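Local coordinates for protein A49R (Vaccinia virus, PDB 4D5T) that inhibits host NF-kappa-B activation by interacting with BTRC, which diminishes ubiquitination of NFKBIA and keeps p65/RELA in the cytoplasm, at residues 71-82 and 107-118. Residues are numbered along the deposited sequence; the frame is centred on the assembly and turned at random.
Sequences INSLDDNEIIDC and YIMNNPDFKTTY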
ATOM      1  N   ILE A  71      14.709  -5.728  -7.008  1.00 36.33           N
ATOM      2  CA  ILE A  71      15.214  -4.677  -6.131  1.00 37.51           C
ATOM      3  C   ILE A  71      16.657  -4.927  -5.695  1.00 42.01           C
ATOM      4  O   ILE A  71      17.430  -3.978  -5.618  1.00 41.39           O
ATOM      5  CB  ILE A  71      14.266  -4.486  -4.931  1.00 38.10           C
ATOM      6  CG1 ILE A  71      13.046  -3.678  -5.381  1.00 36.74           C
ATOM      7  CG2 ILE A  71      14.946  -3.728  -3.816  1.00 37.29           C
ATOM      8  CD1 ILE A  71      11.828  -3.961  -4.579  1.00 36.51           C
ATOM      9  N   ASN A  72      17.014  -6.196  -5.486  1.00 44.03           N
ATOM     10  CA  ASN A  72      18.418  -6.593  -5.267  1.00 47.26           C
ATOM     11  C   ASN A  72      19.380  -6.214  -6.367  1.00 47.87           C
ATOM     12  O   ASN A  72      20.555  -6.039  -6.107  1.00 48.67           O
ATOM     13  CB  ASN A  72      18.574  -8.105  -5.147  1.00 50.43           C
ATOM     14  CG  ASN A  72      18.298  -8.608  -3.760  1.00 55.43           C
ATOM     15  OD1 ASN A  72      17.993  -7.817  -2.855  1.00 53.12           O
ATOM     16  ND2 ASN A  72      18.359  -9.927  -3.589  1.00 51.85           N
ATOM     17  N   SER A  73      18.905  -6.157  -7.601  1.00 48.33           N
ATOM     18  CA  SER A  73      19.752  -5.789  -8.730  1.00 46.81           C
ATOM     19  C   SER A  73      19.930  -4.265  -8.819  1.00 45.09           C
ATOM     20  O   SER A  73      20.746  -3.802  -9.582  1.00 45.25           O
ATOM     21  CB  SER A  73      19.139  -6.321 -10.020  1.00 47.12           C
ATOM     22  OG  SER A  73      18.009  -5.552 -10.422  1.00 45.87           O
ATOM     23  N   LEU A  74      19.204  -3.476  -8.034  1.00 44.98           N
ATOM     24  CA  LEU A  74      19.289  -2.019  -8.162  1.00 44.95           C
ATOM     25  C   LEU A  74      20.385  -1.414  -7.317  1.00 46.24           C
ATOM     26  O   LEU A  74      20.697  -1.916  -6.245  1.00 47.98           O
ATOM     27  CB  LEU A  74      17.980  -1.378  -7.769  1.00 42.36           C
ATOM     28  CG  LEU A  74      16.739  -1.818  -8.556  1.00 42.68           C
ATOM     29  CD1 LEU A  74      15.516  -1.050  -8.068  1.00 40.71           C
ATOM     30  CD2 LEU A  74      16.919  -1.658 -10.051  1.00 43.60           C
ATOM     31  N   ASP A  75      20.959  -0.321  -7.793  1.00 49.56           N
ATOM     32  CA  ASP A  75      21.918   0.441  -6.966  1.00 54.54           C
ATOM     33  C   ASP A  75      21.219   1.588  -6.221  1.00 52.90           C
ATOM     34  O   ASP A  75      20.010   1.816  -6.364  1.00 44.34           O
ATOM     35  CB  ASP A  75      23.119   0.942  -7.790  1.00 57.50           C
ATOM     36  CG  ASP A  75      22.731   1.910  -8.888  1.00 56.77           C
ATOM     37  OD1 ASP A  75      21.737   2.666  -8.769  1.00 57.44           O
ATOM     38  OD2 ASP A  75      23.433   1.923  -9.901  1.00 59.58           O
ATOM     39  N   ASP A  76      21.979   2.281  -5.377  1.00 53.66           N
ATOM     40  CA  ASP A  76      21.371   3.286  -4.525  1.00 53.06           C
ATOM     41  C   ASP A  76      20.744   4.415  -5.312  1.00 50.25           C
ATOM     42  O   ASP A  76      19.711   4.948  -4.892  1.00 44.28           O
ATOM     43  CB  ASP A  76      22.356   3.829  -3.494  1.00 57.01           C
ATOM     44  CG  ASP A  76      22.306   3.038  -2.207  1.00 62.85           C
ATOM     45  OD1 ASP A  76      21.296   3.173  -1.418  1.00 57.78           O
ATOM     46  OD2 ASP A  76      23.257   2.252  -2.025  1.00 56.15           O
ATOM     47  N   ASN A  77      21.365   4.763  -6.423  1.00 48.33           N
ATOM     48  CA  ASN A  77      20.833   5.811  -7.277  1.00 50.41           C
ATOM     49  C   ASN A  77      19.464   5.505  -7.874  1.00 43.79           C
ATOM     50  O   ASN A  77      18.531   6.347  -7.910  1.00 39.39           O
ATOM     51  CB  ASN A  77      21.795   6.056  -8.391  1.00 58.00           C
ATOM     52  CG  ASN A  77      21.856   7.522  -8.743  1.00 71.01           C
ATOM     53  OD1 ASN A  77      22.537   8.309  -8.058  1.00 78.94           O
ATOM     54  ND2 ASN A  77      21.109   7.919  -9.772  1.00 68.51           N
ATOM     55  N   GLU A  78      19.340   4.267  -8.348  1.00 42.75           N
ATOM     56  CA  GLU A  78      18.076   3.753  -8.853  1.00 38.28           C
ATOM     57  C   GLU A  78      17.016   3.683  -7.776  1.00 34.76           C
ATOM     58  O   GLU A  78      15.831   3.946  -8.042  1.00 30.23           O
ATOM     59  CB  GLU A  78      18.295   2.361  -9.467  1.00 41.42           C
ATOM     60  CG  GLU A  78      19.050   2.437 -10.757  1.00 44.28           C
ATOM     61  CD  GLU A  78      19.526   1.079 -11.269  1.00 47.57           C
ATOM     62  OE1 GLU A  78      20.013   0.243 -10.467  1.00 50.41           O
ATOM     63  OE2 GLU A  78      19.467   0.896 -12.492  1.00 53.96           O
ATOM     64  N   ILE A  79      17.400   3.310  -6.553  1.00 34.51           N
ATOM     65  CA  ILE A  79      16.416   3.264  -5.452  1.00 36.81           C
ATOM     66  C   ILE A  79      15.928   4.661  -5.089  1.00 34.16           C
ATOM     67  O   ILE A  79      14.764   4.882  -4.814  1.00 32.67           O
ATOM     68  CB  ILE A  79      17.002   2.600  -4.179  1.00 40.32           C
ATOM     69  CG1 ILE A  79      17.048   1.110  -4.371  1.00 43.81           C
ATOM     70  CG2 ILE A  79      16.104   2.838  -2.962  1.00 43.03           C
ATOM     71  CD1 ILE A  79      15.690   0.437  -4.536  1.00 43.60           C
ATOM     72  N   ILE A  80      16.859   5.621  -5.052  1.00 35.67           N
ATOM     73  CA  ILE A  80      16.474   7.020  -4.776  1.00 33.72           C
ATOM     74  C   ILE A  80      15.522   7.512  -5.810  1.00 33.23           C
ATOM     75  O   ILE A  80      14.512   8.128  -5.493  1.00 31.86           O
ATOM     76  CB  ILE A  80      17.703   7.934  -4.737  1.00 35.47           C
ATOM     77  CG1 ILE A  80      18.517   7.629  -3.472  1.00 36.84           C
ATOM     78  CG2 ILE A  80      17.280   9.375  -4.712  1.00 35.79           C
ATOM     79  CD1 ILE A  80      19.918   8.230  -3.451  1.00 38.46           C
ATOM     80  N   ASP A  81      15.827   7.215  -7.056  0.53 33.71           N
ATOM     81  CA  ASP A  81      14.922   7.595  -8.139  0.53 34.13           C
ATOM     82  C   ASP A  81      13.538   6.982  -7.947  0.53 32.27           C
ATOM     83  O   ASP A  81      12.535   7.635  -8.099  0.53 30.10           O
ATOM     84  CB  ASP A  81      15.460   7.109  -9.455  0.53 35.88           C
ATOM     85  CG  ASP A  81      14.640   7.635 -10.649  0.53 37.75           C
ATOM     86  OD1 ASP A  81      14.784   8.805 -11.024  0.53 39.02           O
ATOM     87  OD2 ASP A  81      13.890   6.846 -11.240  0.53 37.90           O
ATOM     88  N   CYS A  82      13.495   5.653  -7.640  0.53 33.76           N
ATOM     89  CA  CYS A  82      12.217   5.001  -7.358  0.53 32.30           C
ATOM     90  C   CYS A  82      11.422   5.634  -6.212  0.53 30.86           C
ATOM     91  O   CYS A  82      10.224   5.970  -6.366  0.53 29.20           O
ATOM     92  CB  CYS A  82      12.469   3.587  -7.028  0.53 34.07           C
ATOM     93  SG  CYS A  82      10.998   2.692  -6.645  0.53 33.41           S
ATOM     94  N   TYR A 107       8.029  -3.315  -0.830  1.00 26.94           N
ATOM     95  CA  TYR A 107       9.056  -4.181  -1.444  1.00 28.94           C
ATOM     96  C   TYR A 107      10.463  -3.699  -1.123  1.00 30.78           C
ATOM     97  O   TYR A 107      11.410  -4.491  -0.899  1.00 35.16           O
ATOM     98  CB  TYR A 107       8.913  -4.275  -2.955  1.00 29.19           C
ATOM     99  CG  TYR A 107       7.656  -4.843  -3.504  1.00 30.27           C
ATOM    100  CD1 TYR A 107       7.054  -6.000  -2.967  1.00 30.60           C
ATOM    101  CD2 TYR A 107       7.102  -4.301  -4.660  1.00 32.83           C
ATOM    102  CE1 TYR A 107       5.880  -6.525  -3.503  1.00 31.25           C
ATOM    103  CE2 TYR A 107       5.925  -4.823  -5.187  1.00 34.17           C
ATOM    104  CZ  TYR A 107       5.350  -5.951  -4.622  1.00 31.72           C
ATOM    105  OH  TYR A 107       4.250  -6.473  -5.230  1.00 37.01           O
ATOM    106  N   ILE A 108      10.660  -2.382  -1.192  1.00 32.54           N
ATOM    107  CA  ILE A 108      11.974  -1.784  -0.994  1.00 31.23           C
ATOM    108  C   ILE A 108      12.411  -1.966   0.456  1.00 30.29           C
ATOM    109  O   ILE A 108      13.572  -2.353   0.715  1.00 30.38           O
ATOM    110  CB  ILE A 108      12.008  -0.299  -1.366  1.00 30.57           C
ATOM    111  CG1 ILE A 108      11.796  -0.124  -2.869  1.00 32.60           C
ATOM    112  CG2 ILE A 108      13.343   0.333  -0.936  1.00 31.41           C
ATOM    113  CD1 ILE A 108      11.704   1.324  -3.241  1.00 31.83           C
ATOM    114  N   MET A 109      11.473  -1.811   1.388  1.00 29.10           N
ATOM    115  CA  MET A 109      11.755  -2.073   2.823  1.00 29.95           C
ATOM    116  C   MET A 109      11.919  -3.555   3.167  1.00 29.92           C
ATOM    117  O   MET A 109      12.466  -3.896   4.221  1.00 29.46           O
ATOM    118  CB  MET A 109      10.683  -1.461   3.723  1.00 30.11           C
ATOM    119  CG  MET A 109      10.607   0.069   3.711  1.00 31.17           C
ATOM    120  SD  MET A 109      12.069   0.965   4.193  1.00 30.43           S
ATOM    121  CE  MET A 109      12.941   1.137   2.686  1.00 28.15           C
ATOM    122  N   ASN A 110      11.512  -4.454   2.275  1.00 31.94           N
ATOM    123  CA  ASN A 110      11.828  -5.926   2.403  1.00 35.15           C
ATOM    124  C   ASN A 110      13.326  -6.226   2.181  1.00 33.99           C
ATOM    125  O   ASN A 110      13.754  -7.323   2.434  1.00 37.87           O
ATOM    126  CB  ASN A 110      10.994  -6.809   1.414  1.00 36.15           C
ATOM    127  CG  ASN A 110       9.473  -6.831   1.704  1.00 36.98           C
ATOM    128  OD1 ASN A 110       9.014  -6.578   2.817  1.00 38.16           O
ATOM    129  ND2 ASN A 110       8.675  -7.157   0.657  1.00 38.98           N
ATOM    130  N   ASN A 111      14.092  -5.247   1.671  1.00 34.57           N
ATOM    131  CA  ASN A 111      15.577  -5.350   1.465  1.00 36.19           C
ATOM    132  C   ASN A 111      16.267  -4.731   2.680  1.00 36.05           C
ATOM    133  O   ASN A 111      16.219  -3.534   2.887  1.00 34.53           O
ATOM    134  CB  ASN A 111      15.973  -4.614   0.171  1.00 36.38           C
ATOM    135  CG  ASN A 111      17.455  -4.632  -0.135  1.00 39.54           C
ATOM    136  OD1 ASN A 111      18.279  -4.056   0.592  1.00 39.82           O
ATOM    137  ND2 ASN A 111      17.818  -5.360  -1.189  1.00 40.32           N
ATOM    138  N   PRO A 112      16.941  -5.541   3.502  1.00 37.72           N
ATOM    139  CA  PRO A 112      17.510  -5.006   4.758  1.00 37.99           C
ATOM    140  C   PRO A 112      18.536  -3.858   4.651  1.00 39.23           C
ATOM    141  O   PRO A 112      18.562  -2.983   5.535  1.00 41.24           O
ATOM    142  CB  PRO A 112      18.224  -6.193   5.358  1.00 41.84           C
ATOM    143  CG  PRO A 112      17.574  -7.387   4.788  1.00 42.54           C
ATOM    144  CD  PRO A 112      17.078  -6.997   3.413  1.00 41.10           C
ATOM    145  N   ASP A 113      19.313  -3.817   3.551  1.00 40.68           N
ATOM    146  CA  ASP A 113      20.195  -2.673   3.279  1.00 41.52           C
ATOM    147  C   ASP A 113      19.374  -1.386   3.040  1.00 40.32           C
ATOM    148  O   ASP A 113      19.671  -0.343   3.645  1.00 41.26           O
ATOM    149  CB  ASP A 113      21.100  -2.926   2.055  1.00 42.67           C
ATOM    150  CG  ASP A 113      22.182  -3.972   2.321  1.00 47.83           C
ATOM    151  OD1 ASP A 113      22.424  -4.373   3.486  1.00 47.59           O
ATOM    152  OD2 ASP A 113      22.829  -4.403   1.357  1.00 55.21           O
ATOM    153  N   PHE A 114      18.332  -1.474   2.187  1.00 36.52           N
ATOM    154  CA  PHE A 114      17.548  -0.292   1.853  1.00 35.22           C
ATOM    155  C   PHE A 114      16.641   0.140   3.013  1.00 32.49           C
ATOM    156  O   PHE A 114      16.460   1.312   3.237  1.00 31.04           O
ATOM    157  CB  PHE A 114      16.733  -0.493   0.557  1.00 35.60           C
ATOM    158  CG  PHE A 114      17.576  -0.736  -0.664  1.00 37.50           C
ATOM    159  CD1 PHE A 114      18.770  -0.057  -0.871  1.00 40.12           C
ATOM    160  CD2 PHE A 114      17.152  -1.640  -1.636  1.00 39.95           C
ATOM    161  CE1 PHE A 114      19.554  -0.319  -1.987  1.00 41.84           C
ATOM    162  CE2 PHE A 114      17.913  -1.884  -2.785  1.00 42.79           C
ATOM    163  CZ  PHE A 114      19.126  -1.222  -2.956  1.00 43.72           C
ATOM    164  N   LYS A 115      16.227  -0.797   3.849  1.00 34.07           N
ATOM    165  CA  LYS A 115      15.454  -0.442   5.020  1.00 34.23           C
ATOM    166  C   LYS A 115      16.294   0.330   5.976  1.00 33.10           C
ATOM    167  O   LYS A 115      15.872   1.329   6.558  1.00 32.43           O
ATOM    168  CB  LYS A 115      14.902  -1.699   5.712  1.00 37.04           C
ATOM    169  CG  LYS A 115      14.109  -1.377   6.979  1.00 40.08           C
ATOM    170  CD  LYS A 115      13.194  -2.532   7.311  1.00 45.80           C
ATOM    171  CE  LYS A 115      12.578  -2.384   8.687  1.00 51.05           C
ATOM    172  NZ  LYS A 115      11.423  -3.329   8.793  1.00 51.14           N
ATOM    173  N   THR A 116      17.530  -0.149   6.215  1.00 36.69           N
ATOM    174  CA  THR A 116      18.431   0.580   7.076  1.00 36.44           C
ATOM    175  C   THR A 116      18.695   2.000   6.600  1.00 37.11           C
ATOM    176  O   THR A 116      18.673   2.966   7.394  1.00 34.76           O
ATOM    177  CB  THR A 116      19.793  -0.135   7.180  1.00 39.99           C
ATOM    178  OG1 THR A 116      19.582  -1.417   7.715  1.00 39.47           O
ATOM    179  CG2 THR A 116      20.707   0.628   8.114  1.00 42.71           C
ATOM    180  N   THR A 117      18.917   2.158   5.305  1.00 38.34           N
ATOM    181  CA  THR A 117      19.217   3.504   4.755  1.00 39.87           C
ATOM    182  C   THR A 117      17.983   4.465   4.706  1.00 37.94           C
ATOM    183  O   THR A 117      18.125   5.643   4.989  1.00 37.45           O
ATOM    184  CB  THR A 117      19.798   3.370   3.332  1.00 40.35           C
ATOM    185  OG1 THR A 117      20.930   2.494   3.357  1.00 36.44           O
ATOM    186  CG2 THR A 117      20.181   4.745   2.758  1.00 42.17           C
ATOM    187  N   TYR A 118      16.806   3.948   4.345  1.00 34.01           N
ATOM    188  CA  TYR A 118      15.708   4.832   3.952  1.00 34.47           C
ATOM    189  C   TYR A 118      14.474   4.757   4.843  1.00 34.05           C
ATOM    190  O   TYR A 118      13.599   5.597   4.694  1.00 31.12           O
ATOM    191  CB  TYR A 118      15.297   4.564   2.499  1.00 35.61           C
ATOM    192  CG  TYR A 118      16.394   4.794   1.476  1.00 34.70           C
ATOM    193  CD1 TYR A 118      16.771   6.069   1.080  1.00 36.85           C
ATOM    194  CD2 TYR A 118      17.071   3.716   0.906  1.00 36.44           C
ATOM    195  CE1 TYR A 118      17.816   6.245   0.141  1.00 39.34           C
ATOM    196  CE2 TYR A 118      18.132   3.879   0.018  1.00 38.94           C
ATOM    197  CZ  TYR A 118      18.507   5.140  -0.375  1.00 41.80           C
ATOM    198  OH  TYR A 118      19.543   5.227  -1.358  1.00 44.67           O
TER
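I79 and F114 meet where two corners, each joining consecutive helices, of this all-helical Bcl-2 family fold pack together, illustrating how an aromatic ring in the first turn of one helix is covered by the corner opposite. One corner joins helix 64-72 to helix 76-87, the other helix 95-109 to helix 112-126. The segments 76-82 and 112-118 cross at -61° with their axes 12.0 Å apart, a separation bridged by side chains such as I79 and F114.

I79 shows how one branched residue serves three neighbours. At CB the chain divides. CG1, placed anti to the carbonyl carbon (chi1 -76°), comes over one face of the F114 ring in a CH-pi contact, 3.5 Å from I79 CG1 to the F114 ring centroid. Beyond it CD1 continues along the ring to CE2 and CD2. The other branch, CG2, turns to CE2 of Y118 and to CG2 of I108.

Other parts of the F114 ring meet the first corner: I71 CG2 touches F114 CE2 at 3.6 Å, while the carbonyl oxygens of I71 and L74 lie at the ring edge near its plane, an arrangement consistent with weak attraction to the ring's C-H edge. The other branch of I71 heads away from F114, and its CD1 meets Y107 CB at 3.4 Å.

Both second helices are capped at their starts. D75 and E78 form a capping box, and N111 OD1 accepts from F114 N at 3.0 Å, tying the cap to the very residue whose ring is buried. Nearer the surface, where D76 is exposed, D76 OD1 accepts from Y118 OH at 2.7 Å through its anti lone pair, on the side away from OD2.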